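Local coordinates for ABC transporter, solute-binding protein (Staphylococcus aureus, PDB 6LKK) that binds glucose 6-phosphate in a periplasmic-binding-protein fold and probably acts as the sensor protein of a two-component signalling system, at residues M98-V103 with M212-G217; Y188-R193 with A248-K253; V92-L97 with K253-D258. All coordinates share one frame; numbering follows the deposited sequence.

Contact 1: M98-V103 with M212-G217. With G6P (6-O-phosphono-alpha-D-glucopyranose), chain B.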
loop_
_atom_site.group_PDB
_atom_site.type_symbol
_atom_site.label_atom_id
_atom_site.label_comp_id
_atom_site.label_asym_id
_atom_site.label_seq_id
_atom_site.Cartn_x
_atom_site.Cartn_y
_atom_site.Cartn_z
ATOM N N MET A 98 -5.090 3.186 2.123
ATOM C CA MET A 98 -3.714 3.433 2.551
ATOM C C MET A 98 -3.186 4.689 1.876
ATOM O O MET A 98 -2.792 4.646 0.696
ATOM C CB MET A 98 -2.815 2.246 2.234
ATOM C CG MET A 98 -1.444 2.331 2.884
ATOM S SD MET A 98 -1.514 2.136 4.669
ATOM C CE MET A 98 -1.877 0.389 4.767
ATOM N N PRO A 99 -3.156 5.820 2.574
ATOM C CA PRO A 99 -2.488 6.998 2.016
ATOM C C PRO A 99 -1.004 6.736 1.821
ATOM O O PRO A 99 -0.342 6.136 2.672
ATOM C CB PRO A 99 -2.732 8.084 3.072
ATOM C CG PRO A 99 -3.897 7.607 3.858
ATOM C CD PRO A 99 -3.803 6.116 3.863
ATOM N N THR A 100 -0.486 7.176 0.680
ATOM C CA THR A 100 0.950 7.305 0.526
ATOM C C THR A 100 1.393 8.613 1.168
ATOM O O THR A 100 0.625 9.574 1.251
ATOM C CB THR A 100 1.349 7.258 -0.950
ATOM O OG1 THR A 100 0.721 8.332 -1.658
ATOM C CG2 THR A 100 0.931 5.934 -1.570
ATOM N N VAL A 101 2.629 8.633 1.669
ATOM C CA VAL A 101 3.114 9.762 2.449
ATOM C C VAL A 101 4.582 10.014 2.147
ATOM O O VAL A 101 5.296 9.154 1.629
ATOM C CB VAL A 101 2.938 9.547 3.971
ATOM C CG1 VAL A 101 1.476 9.301 4.321
ATOM C CG2 VAL A 101 3.807 8.398 4.462
ATOM N N ILE A 102 5.016 11.220 2.476
ATOM C CA ILE A 102 6.429 11.543 2.606
ATOM C C ILE A 102 6.806 11.374 4.067
ATOM O O ILE A 102 6.074 11.810 4.962
ATOM C CB ILE A 102 6.717 12.976 2.123
ATOM C CG1 ILE A 102 6.414 13.114 0.633
ATOM C CG2 ILE A 102 8.170 13.363 2.414
ATOM C CD1 ILE A 102 6.385 14.549 0.150
ATOM N N VAL A 103 7.941 10.735 4.321
ATOM C CA VAL A 103 8.484 10.626 5.668
ATOM C C VAL A 103 9.756 11.455 5.740
ATOM O O VAL A 103 10.581 11.432 4.820
ATOM C CB VAL A 103 8.743 9.163 6.077
ATOM C CG1 VAL A 103 7.413 8.447 6.295
ATOM C CG2 VAL A 103 9.593 8.445 5.038
ATOM N N MET A 212 -1.695 10.526 -2.947
ATOM C CA MET A 212 -2.294 9.335 -3.534
ATOM C C MET A 212 -2.908 8.465 -2.443
ATOM O O MET A 212 -2.263 8.180 -1.428
ATOM C CB MET A 212 -1.238 8.545 -4.309
ATOM C CG MET A 212 -1.754 7.291 -4.997
ATOM S SD MET A 212 -3.042 7.627 -6.208
ATOM C CE MET A 212 -2.138 8.677 -7.336
ATOM N N LEU A 213 -4.155 8.037 -2.650
ATOM C CA LEU A 213 -4.831 7.124 -1.732
ATOM C C LEU A 213 -4.891 5.747 -2.379
ATOM O O LEU A 213 -5.593 5.550 -3.376
ATOM C CB LEU A 213 -6.233 7.617 -1.383
ATOM C CG LEU A 213 -6.987 6.769 -0.354
ATOM C CD1 LEU A 213 -6.310 6.831 1.006
ATOM C CD2 LEU A 213 -8.436 7.207 -0.246
ATOM N N ASN A 214 -4.159 4.797 -1.809
ATOM C CA ASN A 214 -4.210 3.423 -2.282
ATOM C C ASN A 214 -5.458 2.739 -1.744
ATOM O O ASN A 214 -5.737 2.791 -0.543
ATOM C CB ASN A 214 -2.975 2.642 -1.835
ATOM C CG ASN A 214 -1.685 3.230 -2.353
ATOM O OD1 ASN A 214 -1.685 4.073 -3.249
ATOM N ND2 ASN A 214 -0.567 2.777 -1.794
ATOM N N VAL A 215 -6.200 2.085 -2.627
ATOM C CA VAL A 215 -7.269 1.182 -2.227
ATOM C C VAL A 215 -6.671 -0.219 -2.274
ATOM O O VAL A 215 -6.554 -0.825 -3.345
ATOM C CB VAL A 215 -8.502 1.316 -3.122
ATOM C CG1 VAL A 215 -9.636 0.446 -2.593
ATOM C CG2 VAL A 215 -8.947 2.773 -3.204
ATOM N N ASP A 216 -6.256 -0.722 -1.114
ATOM C CA ASP A 216 -5.700 -2.064 -1.027
ATOM C C ASP A 216 -6.801 -3.100 -1.232
ATOM O O ASP A 216 -7.954 -2.892 -0.848
ATOM C CB ASP A 216 -5.025 -2.277 0.329
ATOM C CG ASP A 216 -3.806 -1.391 0.528
ATOM O OD1 ASP A 216 -3.425 -0.654 -0.409
ATOM O OD2 ASP A 216 -3.222 -1.436 1.632
ATOM N N GLY A 217 -6.438 -4.230 -1.848
ATOM C CA GLY A 217 -7.412 -5.226 -2.240
ATOM C C GLY A 217 -7.050 -6.620 -1.764
ATOM O O GLY A 217 -5.947 -6.874 -1.263
HETATM C C1 G6P B . 1.510 -0.001 -0.728
HETATM C C2 G6P B . 0.139 -0.593 -0.319
HETATM C C3 G6P B . 0.204 -1.646 0.724
HETATM C C4 G6P B . 1.393 -2.483 0.558
HETATM C C5 G6P B . 2.635 -1.645 0.840
HETATM C C6 G6P B . 3.874 -2.425 0.536
HETATM O O1 G6P B . 1.470 1.393 -0.659
HETATM O O2 G6P B . -0.729 0.455 0.147
HETATM O O3 G6P B . -1.013 -2.504 0.608
HETATM O O4 G6P B . 1.365 -3.589 1.494
HETATM O O5 G6P B . 2.691 -0.409 0.036
HETATM O O6 G6P B . 3.837 -2.827 -0.815
HETATM P P G6P B . 5.172 -2.539 -1.810
HETATM O O1P G6P B . 4.896 -3.185 -3.156
HETATM O O2P G6P B . 6.438 -3.155 -1.182
HETATM O O3P G6P B . 5.353 -1.075 -1.983
HETATM O O HOH W 1 1.081 10.837 -2.371
#
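One carboxylate and one amide, those of Asp216 and Asn214, take hold of the sugar of G6P. Asp216 spreads its carboxylate over neighbouring hydroxyls, OD2 accepting from G6P O3 at 2.7 Å and OD1 from G6P O2 at 3.0 Å. Asn214 ND2 gives an almost straight bond to G6P O2 (3.0 Å, 170°), so this hydroxyl accepts from the amide and donates to the acid. Met98, CG anti to the backbone N, lays its CG 3.4 Å from G6P O2. Behind this shell the two strands pair antiparallel: Met98 N donates to Asn214 O at 2.8 Å, in the carbonyl plane, while Asn214 N reaches Met98 O from above the plane. Thr100 N binds Met212 O at 2.9 Å, nearly along the C=O axis, and a water joins Thr100 OG1 to Met212 N. Thr100 CG2 rests 3.5 Å from Asn214 ND2, backing the amide, whose OD1 takes a bond from Gln142; Tyr9 OH binds Asp216 OD2. On the other face Pro99 and Leu213 lie side by side. Helix 138-151 packs on Thr100 and Asn214, helix 189-197 on Met98 and Pro99, and strand 184-188 pairs with 98-103 through Val101 and Val103.

Contact 2: Y188-R193 with A248-K253. With G6P (6-O-phosphono-alpha-D-glucopyranose), chain B.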
loop_
_atom_site.group_PDB
_atom_site.type_symbol
_atom_site.label_atom_id
_atom_site.label_comp_id
_atom_site.label_asym_id
_atom_site.label_seq_id
_atom_site.Cartn_x
_atom_site.Cartn_y
_atom_site.Cartn_z
ATOM N N TYR A 188 4.467 4.906 2.897
ATOM C CA TYR A 188 3.023 4.847 3.051
ATOM C C TYR A 188 2.685 4.883 4.535
ATOM O O TYR A 188 3.532 4.640 5.397
ATOM C CB TYR A 188 2.417 3.609 2.371
ATOM C CG TYR A 188 2.875 2.269 2.904
ATOM C CD1 TYR A 188 4.052 1.684 2.456
ATOM C CD2 TYR A 188 2.115 1.574 3.835
ATOM C CE1 TYR A 188 4.463 0.457 2.928
ATOM C CE2 TYR A 188 2.519 0.343 4.314
ATOM C CZ TYR A 188 3.696 -0.212 3.859
ATOM O OH TYR A 188 4.107 -1.437 4.333
ATOM N N GLU A 189 1.418 5.183 4.815
ATOM C CA GLU A 189 1.021 5.630 6.146
ATOM C C GLU A 189 1.364 4.606 7.226
ATOM O O GLU A 189 1.914 4.961 8.275
ATOM C CB GLU A 189 -0.474 5.935 6.147
ATOM C CG GLU A 189 -0.961 6.649 7.386
ATOM C CD GLU A 189 -2.388 7.114 7.242
ATOM O OE1 GLU A 189 -3.291 6.251 7.191
ATOM O OE2 GLU A 189 -2.610 8.340 7.158
ATOM N N GLN A 190 1.018 3.334 7.009
ATOM C CA GLN A 190 1.204 2.340 8.067
ATOM C C GLN A 190 2.681 2.087 8.350
ATOM O O GLN A 190 3.071 1.888 9.506
ATOM C CB GLN A 190 0.502 1.029 7.697
ATOM C CG GLN A 190 -0.954 0.978 8.102
ATOM C CD GLN A 190 -1.144 1.219 9.584
ATOM O OE1 GLN A 190 -0.500 0.577 10.416
ATOM N NE2 GLN A 190 -2.006 2.170 9.923
ATOM N N ASP A 191 3.515 2.080 7.311
ATOM C CA ASP A 191 4.945 1.871 7.513
ATOM C C ASP A 191 5.567 3.042 8.264
ATOM O O ASP A 191 6.390 2.847 9.167
ATOM C CB ASP A 191 5.618 1.663 6.158
ATOM C CG ASP A 191 6.706 0.602 6.188
ATOM O OD1 ASP A 191 6.979 0.027 7.265
ATOM O OD2 ASP A 191 7.289 0.342 5.114
ATOM N N ALA A 192 5.172 4.265 7.913
ATOM C CA ALA A 192 5.638 5.431 8.648
ATOM C C ALA A 192 5.190 5.376 10.102
ATOM O O ALA A 192 5.973 5.664 11.016
ATOM C CB ALA A 192 5.124 6.701 7.976
ATOM N N ARG A 193 3.933 4.999 10.338
ATOM C CA ARG A 193 3.421 4.942 11.702
ATOM C C ARG A 193 4.204 3.947 12.545
ATOM O O ARG A 193 4.502 4.215 13.715
ATOM C CB ARG A 193 1.938 4.571 11.688
ATOM C CG ARG A 193 1.314 4.454 13.071
ATOM C CD ARG A 193 -0.146 4.051 12.982
ATOM N NE ARG A 193 -0.754 3.897 14.301
ATOM C CZ ARG A 193 -0.597 2.834 15.083
ATOM N NH1 ARG A 193 0.160 1.817 14.696
ATOM N NH2 ARG A 193 -1.200 2.790 16.264
ATOM N N ALA A 248 -8.700 0.358 15.420
ATOM C CA ALA A 248 -8.395 0.666 16.814
ATOM C C ALA A 248 -6.914 0.491 17.116
ATOM O O ALA A 248 -6.306 1.334 17.788
ATOM C CB ALA A 248 -9.234 -0.217 17.736
ATOM N N GLU A 249 -6.311 -0.591 16.626
ATOM C CA GLU A 249 -4.945 -0.912 17.018
ATOM C C GLU A 249 -3.904 -0.175 16.183
ATOM O O GLU A 249 -2.846 0.183 16.711
ATOM C CB GLU A 249 -4.711 -2.420 16.924
ATOM C CG GLU A 249 -3.276 -2.832 17.221
ATOM C CD GLU A 249 -3.135 -4.317 17.495
ATOM O OE1 GLU A 249 -2.010 -4.755 17.820
ATOM O OE2 GLU A 249 -4.144 -5.045 17.389
ATOM N N PHE A 250 -4.178 0.069 14.900
ATOM C CA PHE A 250 -3.169 0.589 13.985
ATOM C C PHE A 250 -3.497 1.949 13.386
ATOM O O PHE A 250 -2.697 2.460 12.594
ATOM C CB PHE A 250 -2.945 -0.396 12.830
ATOM C CG PHE A 250 -2.420 -1.732 13.260
ATOM C CD1 PHE A 250 -1.068 -1.918 13.492
ATOM C CD2 PHE A 250 -3.275 -2.810 13.409
ATOM C CE1 PHE A 250 -0.582 -3.151 13.876
ATOM C CE2 PHE A 250 -2.795 -4.046 13.793
ATOM C CZ PHE A 250 -1.447 -4.218 14.027
ATOM N N ASP A 251 -4.638 2.550 13.720
ATOM C CA ASP A 251 -5.122 3.717 12.985
ATOM C C ASP A 251 -5.261 3.396 11.502
ATOM O O ASP A 251 -5.031 4.250 10.640
ATOM C CB ASP A 251 -4.209 4.932 13.178
ATOM C CG ASP A 251 -4.109 5.365 14.625
ATOM O OD1 ASP A 251 -5.148 5.748 15.206
ATOM O OD2 ASP A 251 -2.992 5.319 15.180
ATOM N N ALA A 252 -5.605 2.151 11.190
ATOM C CA ALA A 252 -5.937 1.810 9.819
ATOM C C ALA A 252 -7.156 2.608 9.382
ATOM O O ALA A 252 -7.915 3.128 10.202
ATOM C CB ALA A 252 -6.211 0.313 9.681
ATOM N N LYS A 253 -7.333 2.710 8.070
ATOM C CA LYS A 253 -8.500 3.359 7.489
ATOM C C LYS A 253 -9.370 2.272 6.869
ATOM O O LYS A 253 -9.022 1.700 5.831
ATOM C CB LYS A 253 -8.083 4.420 6.476
ATOM C CG LYS A 253 -7.463 5.644 7.143
ATOM C CD LYS A 253 -6.976 6.667 6.133
ATOM C CE LYS A 253 -6.630 7.990 6.805
ATOM N NZ LYS A 253 -5.538 7.860 7.809
HETATM C C1 G6P B . 1.510 -0.001 -0.728
HETATM C C2 G6P B . 0.139 -0.593 -0.319
HETATM C C3 G6P B . 0.204 -1.646 0.724
HETATM C C4 G6P B . 1.393 -2.483 0.558
HETATM C C5 G6P B . 2.635 -1.645 0.840
HETATM C C6 G6P B . 3.874 -2.425 0.536
HETATM O O1 G6P B . 1.470 1.393 -0.659
HETATM O O2 G6P B . -0.729 0.455 0.147
HETATM O O3 G6P B . -1.013 -2.504 0.608
HETATM O O4 G6P B . 1.365 -3.589 1.494
HETATM O O5 G6P B . 2.691 -0.409 0.036
HETATM O O6 G6P B . 3.837 -2.827 -0.815
HETATM P P G6P B . 5.172 -2.539 -1.810
HETATM O O1P G6P B . 4.896 -3.185 -3.156
HETATM O O2P G6P B . 6.438 -3.155 -1.182
HETATM O O3P G6P B . 5.353 -1.075 -1.983
HETATM O O HOH W 2 -3.551 3.816 8.190
HETATM O O HOH W 3 0.391 -0.307 16.609
#
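Arg193 runs straight out from its helix, CG anti to the backbone N (chi1 179°) and the chain extended to NE, while Gln190 folds over at chi2 (-56°) to turn its amide toward the same segment. Arg193 NE donates to Asp251 OD2 at 2.8 Å, on the anti lone pair, in a salt bridge whose flat groups are tilted 65° to each other; NH2 adds a weak bond to that oxygen. One face of the guanidinium lies over the end of helix 240-250, Phe250 C 3.4 Å from the plane, over its centre. Gln190 NE2 donates to Phe250 O at 2.8 Å from above the carbonyl plane. Glu189 crosses Lys253 at about a right angle: Lys253 NZ sits on the syn lone pair of Glu189 OE1 at 2.8 Å. OE2 takes a weak second bond and also binds Tyr206 OH; NZ also bonds Glu268 O. One water links Glu189 OE1, Gln190 NE2 and Asp251 O. At the N-cap, Tyr188 turns a ring face to the sugar, CD1 3.5 Å from G6P O5; Asp191 CB covers the opposite face. The contact joins the start of helix 189-197 to the turn leaving helix 240-250, with strand 92-105 beside Glu189 and Gln190 and helix 11-25 touching Gln190 and Phe250.

Contact 3: V92-L97 with K253-D258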
loop_
_atom_site.group_PDB
_atom_site.type_symbol
_atom_site.label_atom_id
_atom_site.label_comp_id
_atom_site.label_asym_id
_atom_site.label_seq_id
_atom_site.Cartn_x
_atom_site.Cartn_y
_atom_site.Cartn_z
ATOM N N VAL A 92 -11.158 -8.626 -7.312
ATOM C CA VAL A 92 -10.603 -7.935 -6.155
ATOM C C VAL A 92 -11.731 -7.400 -5.283
ATOM O O VAL A 92 -12.667 -6.764 -5.783
ATOM C CB VAL A 92 -9.668 -6.787 -6.582
ATOM C CG1 VAL A 92 -9.114 -6.059 -5.364
ATOM C CG2 VAL A 92 -8.533 -7.324 -7.441
ATOM N N THR A 93 -11.629 -7.654 -3.980
ATOM C CA THR A 93 -12.446 -7.003 -2.966
ATOM C C THR A 93 -11.599 -5.942 -2.278
ATOM O O THR A 93 -10.482 -6.228 -1.838
ATOM C CB THR A 93 -12.952 -8.013 -1.932
ATOM O OG1 THR A 93 -13.711 -9.039 -2.581
ATOM C CG2 THR A 93 -13.818 -7.334 -0.872
ATOM N N SER A 94 -12.120 -4.723 -2.186
ATOM C CA SER A 94 -11.396 -3.681 -1.470
ATOM C C SER A 94 -11.285 -4.043 0.006
ATOM O O SER A 94 -12.205 -4.624 0.589
ATOM C CB SER A 94 -12.092 -2.334 -1.645
ATOM O OG SER A 94 -12.031 -1.921 -3.000
ATOM N N PHE A 95 -10.142 -3.693 0.606
ATOM C CA PHE A 95 -9.792 -4.151 1.947
ATOM C C PHE A 95 -9.462 -3.002 2.893
ATOM O O PHE A 95 -10.003 -2.938 4.001
ATOM C CB PHE A 95 -8.610 -5.120 1.859
ATOM C CG PHE A 95 -8.003 -5.471 3.189
ATOM C CD1 PHE A 95 -8.785 -5.979 4.213
ATOM C CD2 PHE A 95 -6.642 -5.307 3.408
ATOM C CE1 PHE A 95 -8.231 -6.305 5.432
ATOM C CE2 PHE A 95 -6.080 -5.631 4.626
ATOM C CZ PHE A 95 -6.874 -6.133 5.639
ATOM N N LEU A 96 -8.568 -2.101 2.482
ATOM C CA LEU A 96 -8.151 -0.987 3.323
ATOM C C LEU A 96 -7.831 0.211 2.443
ATOM O O LEU A 96 -7.541 0.073 1.253
ATOM C CB LEU A 96 -6.919 -1.328 4.172
ATOM C CG LEU A 96 -7.056 -2.243 5.390
ATOM C CD1 LEU A 96 -5.687 -2.403 6.036
ATOM C CD2 LEU A 96 -8.064 -1.712 6.403
ATOM N N LEU A 97 -7.882 1.392 3.052
ATOM C CA LEU A 97 -7.435 2.626 2.421
ATOM C C LEU A 97 -6.074 2.991 2.996
ATOM O O LEU A 97 -5.921 3.083 4.218
ATOM C CB LEU A 97 -8.432 3.760 2.660
ATOM C CG LEU A 97 -9.880 3.457 2.272
ATOM C CD1 LEU A 97 -10.779 4.620 2.638
ATOM C CD2 LEU A 97 -9.986 3.146 0.790
ATOM N N LYS A 253 -7.333 2.710 8.070
ATOM C CA LYS A 253 -8.500 3.359 7.489
ATOM C C LYS A 253 -9.370 2.272 6.869
ATOM O O LYS A 253 -9.022 1.700 5.831
ATOM C CB LYS A 253 -8.083 4.420 6.476
ATOM C CG LYS A 253 -7.463 5.644 7.143
ATOM C CD LYS A 253 -6.976 6.667 6.133
ATOM C CE LYS A 253 -6.630 7.990 6.805
ATOM N NZ LYS A 253 -5.538 7.860 7.809
ATOM N N SER A 254 -10.492 1.987 7.520
ATOM C CA SER A 254 -11.354 0.890 7.112
ATOM C C SER A 254 -12.023 1.175 5.774
ATOM O O SER A 254 -12.312 2.324 5.422
ATOM C CB SER A 254 -12.423 0.637 8.175
ATOM O OG SER A 254 -13.364 -0.334 7.739
ATOM N N ILE A 255 -12.282 0.099 5.028
ATOM C CA ILE A 255 -13.063 0.190 3.798
ATOM C C ILE A 255 -14.559 0.241 4.061
ATOM O O ILE A 255 -15.328 0.509 3.131
ATOM C CB ILE A 255 -12.713 -1.006 2.891
ATOM C CG1 ILE A 255 -13.283 -0.836 1.477
ATOM C CG2 ILE A 255 -13.203 -2.317 3.506
ATOM C CD1 ILE A 255 -12.728 0.353 0.718
ATOM N N ARG A 256 -14.994 0.014 5.298
ATOM C CA ARG A 256 -16.408 -0.141 5.611
ATOM C C ARG A 256 -17.020 1.158 6.127
ATOM O O ARG A 256 -16.358 1.965 6.786
ATOM C CB ARG A 256 -16.610 -1.242 6.652
ATOM C CG ARG A 256 -16.238 -2.634 6.173
ATOM C CD ARG A 256 -16.485 -3.662 7.270
ATOM N NE ARG A 256 -17.900 -3.776 7.624
ATOM C CZ ARG A 256 -18.712 -4.764 7.253
ATOM N NH1 ARG A 256 -18.279 -5.769 6.502
ATOM N NH2 ARG A 256 -19.976 -4.747 7.642
ATOM N N LYS A 257 -18.312 1.333 5.833
ATOM C CA LYS A 257 -19.063 2.481 6.337
ATOM C C LYS A 257 -19.321 2.384 7.834
ATOM O O LYS A 257 -19.414 3.414 8.511
ATOM C CB LYS A 257 -20.404 2.593 5.610
ATOM C CG LYS A 257 -20.332 2.836 4.114
ATOM C CD LYS A 257 -21.661 2.466 3.465
ATOM C CE LYS A 257 -22.107 3.483 2.432
ATOM N NZ LYS A 257 -23.390 3.067 1.795
ATOM N N ASP A 258 -19.464 1.168 8.364
ATOM C CA ASP A 258 -19.899 0.954 9.739
ATOM C C ASP A 258 -18.731 0.726 10.690
ATOM O O ASP A 258 -18.877 0.030 11.701
ATOM C CB ASP A 258 -20.880 -0.218 9.812
ATOM C CG ASP A 258 -20.307 -1.503 9.243
ATOM O OD1 ASP A 258 -19.147 -1.493 8.785
ATOM O OD2 ASP A 258 -21.023 -2.528 9.248
HETATM O O HOH W 4 -4.928 1.950 6.560
#
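A classic beta bulge at Phe95 and Leu96, both opposite Asp216, marks the pairing of strand 92-105 with 213-221 just where residues 253-258 come alongside the long strand's other edge. That strand belongs to the mixed sheet of this periplasmic-binding-protein fold, and its pairing with 253-254 is loose. One good bond carries it: Leu97 N donates to Lys253 O at 3.0 Å, nearly straight (175°) and in the carbonyl plane. The return path goes through a water, which donates to Leu97 O and accepts from Lys253 N. Lys253 CB and Leu97 CB lie 3.9 Å apart, and Leu96 CD2 reaches back over Lys253 O. Beyond the paired residues, Ile255 packs against the strand. With CG1 anti to the backbone N (chi1 -169°), it aims CD1 between Ser94 CB, 3.6 Å away, and Leu97 CD2, 3.9 Å away, crossing the leucine at about a right angle; its CG2 meets Phe95 O. That carbonyl is also bonded by Gln243 NE2, while Gln243 OE1 takes Ile255 N and pairs with Ser254 OG, so one side chain of helix 240-250 bridges both segments. Ser94 OG binds Tyr85 O, and its neighbour Val215 lies on strand 213-221. Ser254 OG accepts from Arg256 N, closing an ST turn, and Arg256 grips Asp258 side-on, both carboxylate oxygens offering syn lone pairs in the guanidinium plane: NE to OD1 at 2.8 Å and NH2 to OD2 at 2.9 Å.

Strand 92-105 ties the three together: contact 3 uses its first half, contact 1 its second, and helix 189-197 of contact 2 packs on residues 98-103. Centres of contacts 1 and 2 lie about 10 Å apart, 1 and 3 about 13 Å, 2 and 3 about 14 Å. Contacts 1 and 3 share one sheet, strand 213-221 pairing with the long strand through both; Lys253 belongs to contacts 2 and 3. Along the chain the segments of contacts 1 and 2 alternate, and those of contact 3 enclose both. Contacts 1 and 2 both touch G6P, so the ligand sits against elements brought together from distant parts of the sequence.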